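Local coordinates for SusD superfamily protein (Bacteroides vulgatus ATCC 8482, PDB 3JQ0) that probably binds glycans or related nutrients at the outer membrane surface, as members of the SusD family do, at residues V146-A149 / T150-M153; Y115-L118 / L119-W122; Y193-S196 / G197-N201. All blocks are in the same frame, centred on the assembly; numbering follows the deposited sequence.

Contact 1 (V146-A149 / T150-M153); sequences VSPA and TEVM
Pro148 accepts from two backbone N-H groups of the first helical turn, and this fork marks the start of helix 149-167. Pro148 O takes a well-aligned bond from Val152 N (2.9 Å, 160° at the hydrogen) and a weak, strongly bent one from Glu151 N. The next bond, from Met153 N to Ala149 O, is also close to linear, so regular helical bonding is established at once.

The side chain of Glu151 turns back over the chain that leads into the helix. With CG beside the backbone N (chi1 -67°) and the rest extended, its carboxylate reaches the proline ring: Glu151 CD lies 3.7 Å from Pro148 CD, and both carboxylate oxygens are within 4 Å of that same ring carbon. Beyond the ring a water donates to Glu151 OE1 over 2.9 Å and also bonds Ser147 OG at 2.8 Å, bridging the 4.0 Å between Ser147 OG and Glu151 OE1. Val152 points its CG2 back at the entering chain, 3.5 Å from Pro148 O and near Ser147 O.

Asp124, in a neighbouring loop, takes the N-H of Ala149 through OD1. The whole is a helix N-terminus with proline at the N-cap position, its first N-H served by a carboxylate from another part of the chain, at the entry to one helix of the TPR-like helical region of a SusD-family protein.

Contact 2 (Y115-L118 / L119-W122); sequences YFHL and LRSW
Phe116 and Arg120, one helical turn apart on helix 97-122, form an i to i+4 stack of a guanidinium on a phenyl ring, buried in the TPR-like helical region of this SusD-family protein. The two planes are only 10° apart and the centres of the Phe116 ring and the Arg120 guanidinium 3.8 Å apart, which defines a flat stack. Arg120 CZ sits off-centre, so the cation-pi contact is displaced, while Arg120 NE lies over the middle of the same face. Arg120 CD adds a CH-pi contact over that face.

Two features fix this pose. The arginine chain bends at chi3 (-73°), which folds its end back along the helix instead of letting it run straight out. Arg120 NE also donates to Phe116 O over 3.2 Å, with that oxygen at the guanidinium edge, close to its plane. The same carbonyl accepts Arg120 N, and the two donors arrive from opposite faces of the carbonyl plane. One residue thus offers both the ring under the guanidinium and the acceptor at its edge.

Arg120 NH2 also stands over one face of the His117 imidazole, offset toward its rim, with the planes 37° apart, a loose overlap compared with the phenyl stack. Tyr450 contacts both residues: its OH is hydrogen-bonded to His117 ND1 and its ring makes a cation-pi contact with Arg120.

Two apolar side-chain pairs complete the contact. Leu119 CD2 comes to the edge of the Phe116 ring, near its plane, 4.2 Å from Phe116 CD1. Farther along the helix, Leu118 CD2 meets the indole of Trp122 at CE3, 3.9 Å away.

Contact 3 (Y193-S196 / G197-N201); sequences YLWS and GRQMN. With SO4 (sulfate ion), chain G.
Gln199 lies across the indole of Trp195 at the C-terminal end of helix 182-199, an i to i+4 packing of an aliphatic stem on an aromatic face just before the chain leaves helical geometry at Met200. Its backbone is still helical, with Gln199 N donating to Trp195 O over 2.7 Å.

From there the side chain can be followed outward. Gln199 CB sits over the pyrrole side of the indole, 3.7 Å from Trp195 NE1. Gln199 CG follows, 3.8 Å from the centroid of the six-membered ring of Trp195 and only 12° off its normal, which makes this a true CH-pi contact over the face. The bend at chi2 (-62°) swings CD off the line of the stem, and the rotation about the last bond leaves the amide plane 55° from the indole. At the tip, Gln199 NE2 donates to O3 of a sulfate over 3.0 Å. The ion, probably from the crystallisation liquor, also receives Trp457 N, and Gln199 NE2 has a protein acceptor in Leu454 O. The amide nitrogen is therefore held by a backbone carbonyl as well as by the anion, while the stem lies over one face of the Trp195 indole.

The indole is met differently by selenomethionine Met200. In the conformer described, one of two, SE lies at the ring edge and in its plane, a Met-aromatic contact made edge-on. The detail is provisional because the second conformer may differ.

Ser196 and Gly197 have further backbone bonds with Gly202 and Gly203, where the chain turns out of the helix; before that turn, Met200 N still donates to Ser196 O over 3.0 Å, from above the carbonyl plane.

How the contacts relate
Taken from the N terminus, contact 2 comes first, near the end of helix 97-122. Contact 1 follows at the start of helix 149-167, after a loop that is partly unmodelled, and contact 3 lies at the end of helix 182-199. They run in series: none nests in or crosses another, and each closes only about one helical turn. In space, however, they converge on one apolar junction. Met153 CE of contact 1 lies 3.5 Å from Leu119 CD2 of contact 2 and 3.6 Å from Trp195 CD1 of contact 3, so it touches both other helices. Arg120 CD of contact 2 packs 3.7 Å from Trp195 CE3, tying helix 97-122 to helix 182-199 directly.

Contact 1 (V146-A149 / T150-M153)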
ATOM      1  N   VAL A 146      14.065   4.818 -22.998  1.00 14.30           N
ATOM      2  CA  VAL A 146      14.158   4.241 -21.661  1.00 12.31           C
ATOM      3  C   VAL A 146      15.600   3.893 -21.278  1.00 11.72           C
ATOM      4  O   VAL A 146      16.447   3.607 -22.151  1.00 14.68           O
ATOM      5  CB  VAL A 146      13.213   3.013 -21.491  1.00 11.73           C
ATOM      6  CG1 VAL A 146      11.775   3.405 -21.797  1.00 12.27           C
ATOM      7  CG2 VAL A 146      13.677   1.805 -22.290  1.00 13.02           C
ATOM      8  N   SER A 147      15.848   3.845 -19.971  1.00 11.04           N
ATOM      9  CA  SER A 147      17.063   3.262 -19.406  1.00 11.68           C
ATOM     10  C   SER A 147      16.754   1.857 -18.916  1.00 10.93           C
ATOM     11  O   SER A 147      15.622   1.568 -18.479  1.00 10.85           O
ATOM     12  CB  SER A 147      17.577   4.124 -18.262  1.00 13.58           C
ATOM     13  OG  SER A 147      17.920   5.390 -18.746  1.00 15.05           O
ATOM     14  N   PRO A 148      17.751   0.975 -18.961  1.00 11.60           N
ATOM     15  CA  PRO A 148      17.534  -0.363 -18.422  1.00 11.55           C
ATOM     16  C   PRO A 148      17.179  -0.314 -16.936  1.00 10.36           C
ATOM     17  O   PRO A 148      17.676   0.563 -16.189  1.00 10.87           O
ATOM     18  CB  PRO A 148      18.874  -1.092 -18.655  1.00 12.93           C
ATOM     19  CG  PRO A 148      19.598  -0.278 -19.528  1.00 16.36           C
ATOM     20  CD  PRO A 148      19.099   1.119 -19.539  1.00 12.30           C
ATOM     21  N   ALA A 149      16.381  -1.296 -16.505  1.00 10.41           N
ATOM     22  CA  ALA A 149      15.975  -1.421 -15.096  1.00 10.55           C
ATOM     23  C   ALA A 149      17.176  -1.281 -14.130  1.00 10.24           C
ATOM     24  O   ALA A 149      17.060  -0.654 -13.071  1.00 10.45           O
ATOM     25  CB  ALA A 149      15.232  -2.745 -14.860  1.00 12.29           C
ATOM     26  N   THR A 150      18.319  -1.881 -14.480  1.00 11.87           N
ATOM     27  CA  THR A 150      19.517  -1.729 -13.630  1.00 13.91           C
ATOM     28  C   THR A 150      19.925  -0.271 -13.419  1.00 12.60           C
ATOM     29  O   THR A 150      20.297   0.123 -12.305  1.00 12.06           O
ATOM     30  CB  THR A 150      20.696  -2.534 -14.193  1.00 16.51           C
ATOM     31  OG1 THR A 150      20.963  -2.119 -15.520  1.00 19.71           O
ATOM     32  CG2 THR A 150      20.429  -4.001 -14.082  1.00 19.87           C
ATOM     33  N   GLU A 151      19.890   0.516 -14.480  1.00 12.03           N
ATOM     34  CA  GLU A 151      20.226   1.915 -14.390  1.00 12.13           C
ATOM     35  C   GLU A 151      19.148   2.695 -13.675  1.00 10.05           C
ATOM     36  O   GLU A 151      19.456   3.650 -12.951  1.00 10.70           O
ATOM     37  CB  GLU A 151      20.497   2.520 -15.762  1.00 13.40           C
ATOM     38  CG  GLU A 151      21.735   1.958 -16.403  1.00 17.26           C
ATOM     39  CD  GLU A 151      22.025   2.544 -17.769  1.00 22.04           C
ATOM     40  OE1 GLU A 151      21.482   3.613 -18.104  1.00 22.51           O
ATOM     41  OE2 GLU A 151      22.814   1.881 -18.490  1.00 28.75           O
ATOM     42  N   VAL A 152      17.870   2.308 -13.839  1.00  9.43           N
ATOM     43  CA  VAL A 152      16.807   2.905 -13.039  1.00  9.00           C
ATOM     44  C   VAL A 152      17.063   2.701 -11.551  1.00  9.05           C
ATOM     45  O   VAL A 152      16.986   3.628 -10.744  1.00  9.37           O
ATOM     46  CB  VAL A 152      15.409   2.381 -13.478  1.00  8.99           C
ATOM     47  CG1 VAL A 152      14.313   2.999 -12.586  1.00 10.18           C
ATOM     48  CG2 VAL A 152      15.149   2.649 -14.991  1.00 10.27           C
HETATM   49  N   MSE A 153      17.393   1.472 -11.162  1.00  8.52           N
HETATM   50  CA  MSE A 153      17.706   1.188  -9.770  1.00  8.82           C
HETATM   51  C   MSE A 153      18.922   1.928  -9.278  1.00  8.65           C
HETATM   52  O   MSE A 153      18.941   2.415  -8.152  1.00  9.00           O
HETATM   53  CB  MSE A 153      17.831  -0.338  -9.518  1.00  8.90           C
HETATM   54  CG  MSE A 153      18.209  -0.656  -8.084  1.00  9.14           C
HETATM   55 SE   MSE A 153      16.923   0.011  -6.777  1.00  9.39          SE
HETATM   56  CE  MSE A 153      15.735  -1.529  -6.726  1.00  9.74           C
TER
HETATM   57  O   HOH W   1      20.196   4.875 -20.334  1.00 34.42           O

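Contact 2 (Y115-L118 / L119-W122)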
ATOM      1  N   TYR A 115      10.154   6.674  -8.859  1.00  7.18           N
ATOM      2  CA  TYR A 115      10.897   5.804  -9.726  1.00  7.74           C
ATOM      3  C   TYR A 115      10.854   4.347  -9.289  1.00  7.22           C
ATOM      4  O   TYR A 115      10.926   3.441 -10.145  1.00  7.32           O
ATOM      5  CB  TYR A 115      12.342   6.263  -9.951  1.00  7.96           C
ATOM      6  CG  TYR A 115      12.442   7.326 -11.051  1.00  8.32           C
ATOM      7  CD1 TYR A 115      12.257   6.996 -12.365  1.00  8.87           C
ATOM      8  CD2 TYR A 115      12.672   8.659 -10.742  1.00  8.52           C
ATOM      9  CE1 TYR A 115      12.303   7.957 -13.369  1.00  9.49           C
ATOM     10  CE2 TYR A 115      12.780   9.620 -11.722  1.00  9.68           C
ATOM     11  CZ  TYR A 115      12.592   9.276 -13.035  1.00  9.75           C
ATOM     12  OH  TYR A 115      12.621  10.205 -14.076  1.00 10.65           O
ATOM     13  N   PHE A 116      10.720   4.078  -7.979  1.00  6.94           N
ATOM     14  CA  PHE A 116      10.644   2.692  -7.489  1.00  7.41           C
ATOM     15  C   PHE A 116       9.282   2.052  -7.819  1.00  6.60           C
ATOM     16  O   PHE A 116       9.229   0.865  -8.144  1.00  7.04           O
ATOM     17  CB  PHE A 116      10.994   2.654  -6.012  1.00  6.92           C
ATOM     18  CG  PHE A 116      11.087   1.267  -5.425  1.00  7.37           C
ATOM     19  CD1 PHE A 116      11.881   0.283  -5.998  1.00  7.33           C
ATOM     20  CD2 PHE A 116      10.388   0.952  -4.270  1.00  7.26           C
ATOM     21  CE1 PHE A 116      11.978  -0.966  -5.454  1.00  8.41           C
ATOM     22  CE2 PHE A 116      10.484  -0.318  -3.725  1.00  8.46           C
ATOM     23  CZ  PHE A 116      11.298  -1.280  -4.307  1.00  8.41           C
ATOM     24  N   HIS A 117       8.183   2.817  -7.799  1.00  6.81           N
ATOM     25  CA  HIS A 117       6.926   2.326  -8.381  1.00  6.86           C
ATOM     26  C   HIS A 117       7.096   2.024  -9.857  1.00  6.35           C
ATOM     27  O   HIS A 117       6.641   1.012 -10.380  1.00  7.12           O
ATOM     28  CB  HIS A 117       5.793   3.315  -8.188  1.00  6.89           C
ATOM     29  CG  HIS A 117       5.152   3.282  -6.841  1.00  7.46           C
ATOM     30  ND1 HIS A 117       4.392   2.238  -6.378  1.00  7.45           N
ATOM     31  CD2 HIS A 117       5.097   4.252  -5.894  1.00  8.94           C
ATOM     32  CE1 HIS A 117       3.937   2.547  -5.182  1.00  9.32           C
ATOM     33  NE2 HIS A 117       4.362   3.760  -4.850  1.00  8.73           N
ATOM     34  N   LEU A 118       7.741   2.945 -10.578  1.00  7.60           N
ATOM     35  CA  LEU A 118       7.941   2.752 -12.030  1.00  7.41           C
ATOM     36  C   LEU A 118       8.777   1.507 -12.339  1.00  6.96           C
ATOM     37  O   LEU A 118       8.450   0.738 -13.225  1.00  7.80           O
ATOM     38  CB  LEU A 118       8.573   4.009 -12.683  1.00  7.88           C
ATOM     39  CG  LEU A 118       7.712   5.286 -12.691  1.00  7.73           C
ATOM     40  CD1 LEU A 118       8.516   6.477 -13.208  1.00 10.60           C
ATOM     41  CD2 LEU A 118       6.484   5.055 -13.559  1.00 11.56           C
ATOM     42  N   LEU A 119       9.860   1.312 -11.576  1.00  6.93           N
ATOM     43  CA  LEU A 119      10.736   0.140 -11.786  1.00  7.39           C
ATOM     44  C   LEU A 119       9.958  -1.166 -11.613  1.00  7.08           C
ATOM     45  O   LEU A 119      10.036  -2.055 -12.434  1.00  7.31           O
ATOM     46  CB  LEU A 119      11.861   0.168 -10.763  1.00  7.62           C
ATOM     47  CG  LEU A 119      12.776  -1.038 -10.803  1.00  8.56           C
ATOM     48  CD1 LEU A 119      13.600  -1.129 -12.086  1.00 12.50           C
ATOM     49  CD2 LEU A 119      13.667  -1.071  -9.569  1.00 10.32           C
ATOM     50  N   ARG A 120       9.200  -1.271 -10.516  1.00  7.16           N
ATOM     51  CA  ARG A 120       8.491  -2.502 -10.199  1.00  6.97           C
ATOM     52  C   ARG A 120       7.325  -2.768 -11.136  1.00  6.59           C
ATOM     53  O   ARG A 120       6.907  -3.902 -11.316  1.00  7.20           O
ATOM     54  CB  ARG A 120       8.034  -2.489  -8.738  1.00  7.03           C
ATOM     55  CG  ARG A 120       9.182  -2.520  -7.730  1.00  7.55           C
ATOM     56  CD  ARG A 120       8.661  -2.507  -6.311  1.00  7.60           C
ATOM     57  NE  ARG A 120       8.139  -1.188  -5.975  1.00  7.04           N
ATOM     58  CZ  ARG A 120       7.537  -0.919  -4.826  1.00  7.02           C
ATOM     59  NH1 ARG A 120       7.352  -1.871  -3.934  1.00  7.72           N
ATOM     60  NH2 ARG A 120       7.072   0.303  -4.603  1.00  8.20           N
ATOM     61  N   SER A 121       6.798  -1.695 -11.719  1.00  6.31           N
ATOM     62  CA  SER A 121       5.566  -1.776 -12.518  1.00  7.01           C
ATOM     63  C   SER A 121       5.838  -1.835 -14.019  1.00  7.00           C
ATOM     64  O   SER A 121       5.291  -2.674 -14.709  1.00  7.49           O
ATOM     65  CB  SER A 121       4.622  -0.629 -12.145  1.00  7.76           C
ATOM     66  OG  SER A 121       4.251  -0.761 -10.775  1.00  7.42           O
ATOM     67  N   TRP A 122       6.665  -0.922 -14.538  1.00  7.17           N
ATOM     68  CA  TRP A 122       7.024  -0.839 -15.951  1.00  7.25           C
ATOM     69  C   TRP A 122       8.440  -1.299 -16.323  1.00  7.61           C
ATOM     70  O   TRP A 122       8.656  -1.617 -17.478  1.00  8.92           O
ATOM     71  CB  TRP A 122       6.725   0.556 -16.507  1.00  7.75           C
ATOM     72  CG  TRP A 122       5.251   0.785 -16.742  1.00  6.91           C
ATOM     73  CD1 TRP A 122       4.549   0.369 -17.871  1.00  7.34           C
ATOM     74  CD2 TRP A 122       4.273   1.393 -15.866  1.00  7.23           C
ATOM     75  NE1 TRP A 122       3.235   0.718 -17.750  1.00  8.10           N
ATOM     76  CE2 TRP A 122       3.026   1.300 -16.521  1.00  7.76           C
ATOM     77  CE3 TRP A 122       4.327   1.986 -14.618  1.00  7.83           C
ATOM     78  CZ2 TRP A 122       1.868   1.827 -15.946  1.00  8.11           C
ATOM     79  CZ3 TRP A 122       3.165   2.480 -14.055  1.00  7.59           C
ATOM     80  CH2 TRP A 122       1.972   2.390 -14.719  1.00  8.37           C
TER

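Contact 3 (Y193-S196 / G197-N201)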
ATOM      1  N   TYR A 193      16.625  -1.928  -1.454  1.00  6.97           N
ATOM      2  CA  TYR A 193      17.715  -2.878  -1.328  1.00  7.14           C
ATOM      3  C   TYR A 193      17.190  -4.305  -1.168  1.00  6.76           C
ATOM      4  O   TYR A 193      17.880  -5.245  -1.601  1.00  7.19           O
ATOM      5  CB  TYR A 193      18.718  -2.434  -0.253  1.00  7.06           C
ATOM      6  CG  TYR A 193      19.603  -1.334  -0.715  1.00  7.23           C
ATOM      7  CD1 TYR A 193      19.234   0.005  -0.662  1.00  8.03           C
ATOM      8  CD2 TYR A 193      20.883  -1.613  -1.201  1.00  8.36           C
ATOM      9  CE1 TYR A 193      20.077   0.999  -1.109  1.00  7.89           C
ATOM     10  CE2 TYR A 193      21.735  -0.616  -1.635  1.00  8.61           C
ATOM     11  CZ  TYR A 193      21.323   0.702  -1.595  1.00  8.32           C
ATOM     12  OH  TYR A 193      22.162   1.717  -2.022  1.00  9.23           O
ATOM     13  N   LEU A 194      16.009  -4.525  -0.578  1.00  7.43           N
ATOM     14  CA  LEU A 194      15.420  -5.858  -0.683  1.00  6.59           C
ATOM     15  C   LEU A 194      15.185  -6.249  -2.137  1.00  7.28           C
ATOM     16  O   LEU A 194      15.493  -7.379  -2.552  1.00  7.30           O
ATOM     17  CB  LEU A 194      14.084  -5.940   0.081  1.00  7.75           C
ATOM     18  CG  LEU A 194      14.111  -6.079   1.583  1.00  8.32           C
ATOM     19  CD1 LEU A 194      12.670  -6.127   2.125  1.00  8.94           C
ATOM     20  CD2 LEU A 194      14.869  -7.338   2.014  1.00 12.31           C
ATOM     21  N   TRP A 195      14.659  -5.315  -2.928  1.00  6.81           N
ATOM     22  CA  TRP A 195      14.331  -5.580  -4.300  1.00  6.93           C
ATOM     23  C   TRP A 195      15.608  -5.863  -5.109  1.00  7.43           C
ATOM     24  O   TRP A 195      15.719  -6.858  -5.839  1.00  7.57           O
ATOM     25  CB  TRP A 195      13.589  -4.405  -4.940  1.00  6.91           C
ATOM     26  CG  TRP A 195      13.115  -4.687  -6.321  1.00  6.83           C
ATOM     27  CD1 TRP A 195      13.822  -4.531  -7.474  1.00  7.73           C
ATOM     28  CD2 TRP A 195      11.855  -5.239  -6.704  1.00  7.66           C
ATOM     29  NE1 TRP A 195      13.082  -4.950  -8.542  1.00  8.29           N
ATOM     30  CE2 TRP A 195      11.864  -5.373  -8.094  1.00  7.98           C
ATOM     31  CE3 TRP A 195      10.703  -5.617  -5.993  1.00  8.26           C
ATOM     32  CZ2 TRP A 195      10.776  -5.881  -8.812  1.00  8.83           C
ATOM     33  CZ3 TRP A 195       9.649  -6.133  -6.693  1.00  8.84           C
ATOM     34  CH2 TRP A 195       9.682  -6.230  -8.095  1.00  9.56           C
ATOM     35  N   SER A 196      16.624  -5.020  -4.958  1.00  7.30           N
ATOM     36  CA  SER A 196      17.842  -5.349  -5.711  0.70  7.87           C
ATOM     37  C   SER A 196      18.484  -6.627  -5.200  1.00  7.29           C
ATOM     38  O   SER A 196      18.997  -7.406  -6.004  1.00  7.92           O
ATOM     39  CB  SER A 196      18.847  -4.227  -5.729  0.70  8.25           C
ATOM     40  OG  SER A 196      19.335  -3.906  -4.446  0.70  8.11           O
ATOM     41  N   GLY A 197      18.407  -6.896  -3.893  1.00  6.67           N
ATOM     42  CA  GLY A 197      18.989  -8.112  -3.346  1.00  7.05           C
ATOM     43  C   GLY A 197      18.335  -9.382  -3.917  1.00  7.37           C
ATOM     44  O   GLY A 197      19.024 -10.346  -4.240  1.00  8.22           O
ATOM     45  N   ARG A 198      16.998  -9.379  -4.006  1.00  7.37           N
ATOM     46  CA  ARG A 198      16.238 -10.567  -4.357  1.00  7.08           C
ATOM     47  C   ARG A 198      15.896 -10.654  -5.830  1.00  7.34           C
ATOM     48  O   ARG A 198      15.879 -11.770  -6.378  1.00  8.40           O
ATOM     49  CB  ARG A 198      14.986 -10.605  -3.481  1.00  7.59           C
ATOM     50  CG  ARG A 198      14.044 -11.784  -3.694  1.00  9.16           C
ATOM     51  CD  ARG A 198      14.655 -13.104  -3.212  1.00  8.56           C
ATOM     52  NE  ARG A 198      13.639 -14.139  -3.352  1.00  8.90           N
ATOM     53  CZ  ARG A 198      13.562 -15.253  -2.647  1.00  8.67           C
ATOM     54  NH1 ARG A 198      14.470 -15.533  -1.726  1.00  8.94           N
ATOM     55  NH2 ARG A 198      12.541 -16.037  -2.839  1.00  9.43           N
ATOM     56  N   GLN A 199      15.612  -9.521  -6.448  1.00  7.83           N
ATOM     57  CA  GLN A 199      15.231  -9.473  -7.846  1.00  7.80           C
ATOM     58  C   GLN A 199      16.345  -9.142  -8.816  1.00  8.73           C
ATOM     59  O   GLN A 199      16.171  -9.320 -10.004  1.00  9.97           O
ATOM     60  CB  GLN A 199      14.056  -8.499  -8.089  1.00  7.99           C
ATOM     61  CG  GLN A 199      12.715  -9.023  -7.568  1.00  7.72           C
ATOM     62  CD  GLN A 199      12.361 -10.300  -8.302  1.00  8.16           C
ATOM     63  OE1 GLN A 199      12.378 -10.299  -9.535  1.00  8.72           O
ATOM     64  NE2 GLN A 199      12.138 -11.399  -7.586  1.00  8.92           N
HETATM   65  N   MSE A 200      17.469  -8.601  -8.342  1.00  8.56           N
HETATM   66  CA  MSE A 200      18.548  -8.162  -9.219  0.50  9.10           C
HETATM   67  C   MSE A 200      19.904  -8.694  -8.770  1.00  9.39           C
HETATM   68  O   MSE A 200      20.944  -8.059  -8.997  1.00 10.90           O
HETATM   69  CB  MSE A 200      18.555  -6.637  -9.342  0.50  9.47           C
HETATM   70  CG  MSE A 200      17.251  -6.065  -9.863  0.50 12.80           C
HETATM   71 SE   MSE A 200      17.068  -4.123  -9.665  0.50 14.25          SE
HETATM   72  CE  MSE A 200      16.335  -3.718 -11.350  0.50 14.25           C
ATOM     73  N   ASN A 201      19.900  -9.879  -8.160  1.00  8.71           N
ATOM     74  CA  ASN A 201      21.129 -10.616  -7.842  1.00  9.79           C
ATOM     75  C   ASN A 201      22.006  -9.928  -6.809  1.00 10.12           C
ATOM     76  O   ASN A 201      23.192 -10.278  -6.668  1.00 13.06           O
ATOM     77  CB  ASN A 201      21.970 -10.951  -9.102  1.00 10.69           C
ATOM     78  CG  ASN A 201      21.226 -11.806 -10.084  1.00  9.44           C
ATOM     79  OD1 ASN A 201      21.151 -13.083  -9.932  1.00 12.08           O
ATOM     80  ND2 ASN A 201      20.667 -11.213 -11.061  1.00  9.43           N
TER
HETATM   81  S   SO4 G   6      12.473 -14.885  -9.843  0.75  9.29           S
HETATM   82  O1  SO4 G   6      11.165 -14.657 -10.522  0.75 13.78           O
HETATM   83  O2  SO4 G   6      13.440 -15.550 -10.690  0.75 14.53           O
HETATM   84  O3  SO4 G   6      12.915 -13.601  -9.427  0.75 13.10           O
HETATM   85  O4  SO4 G   6      12.278 -15.607  -8.588  0.75 14.13           O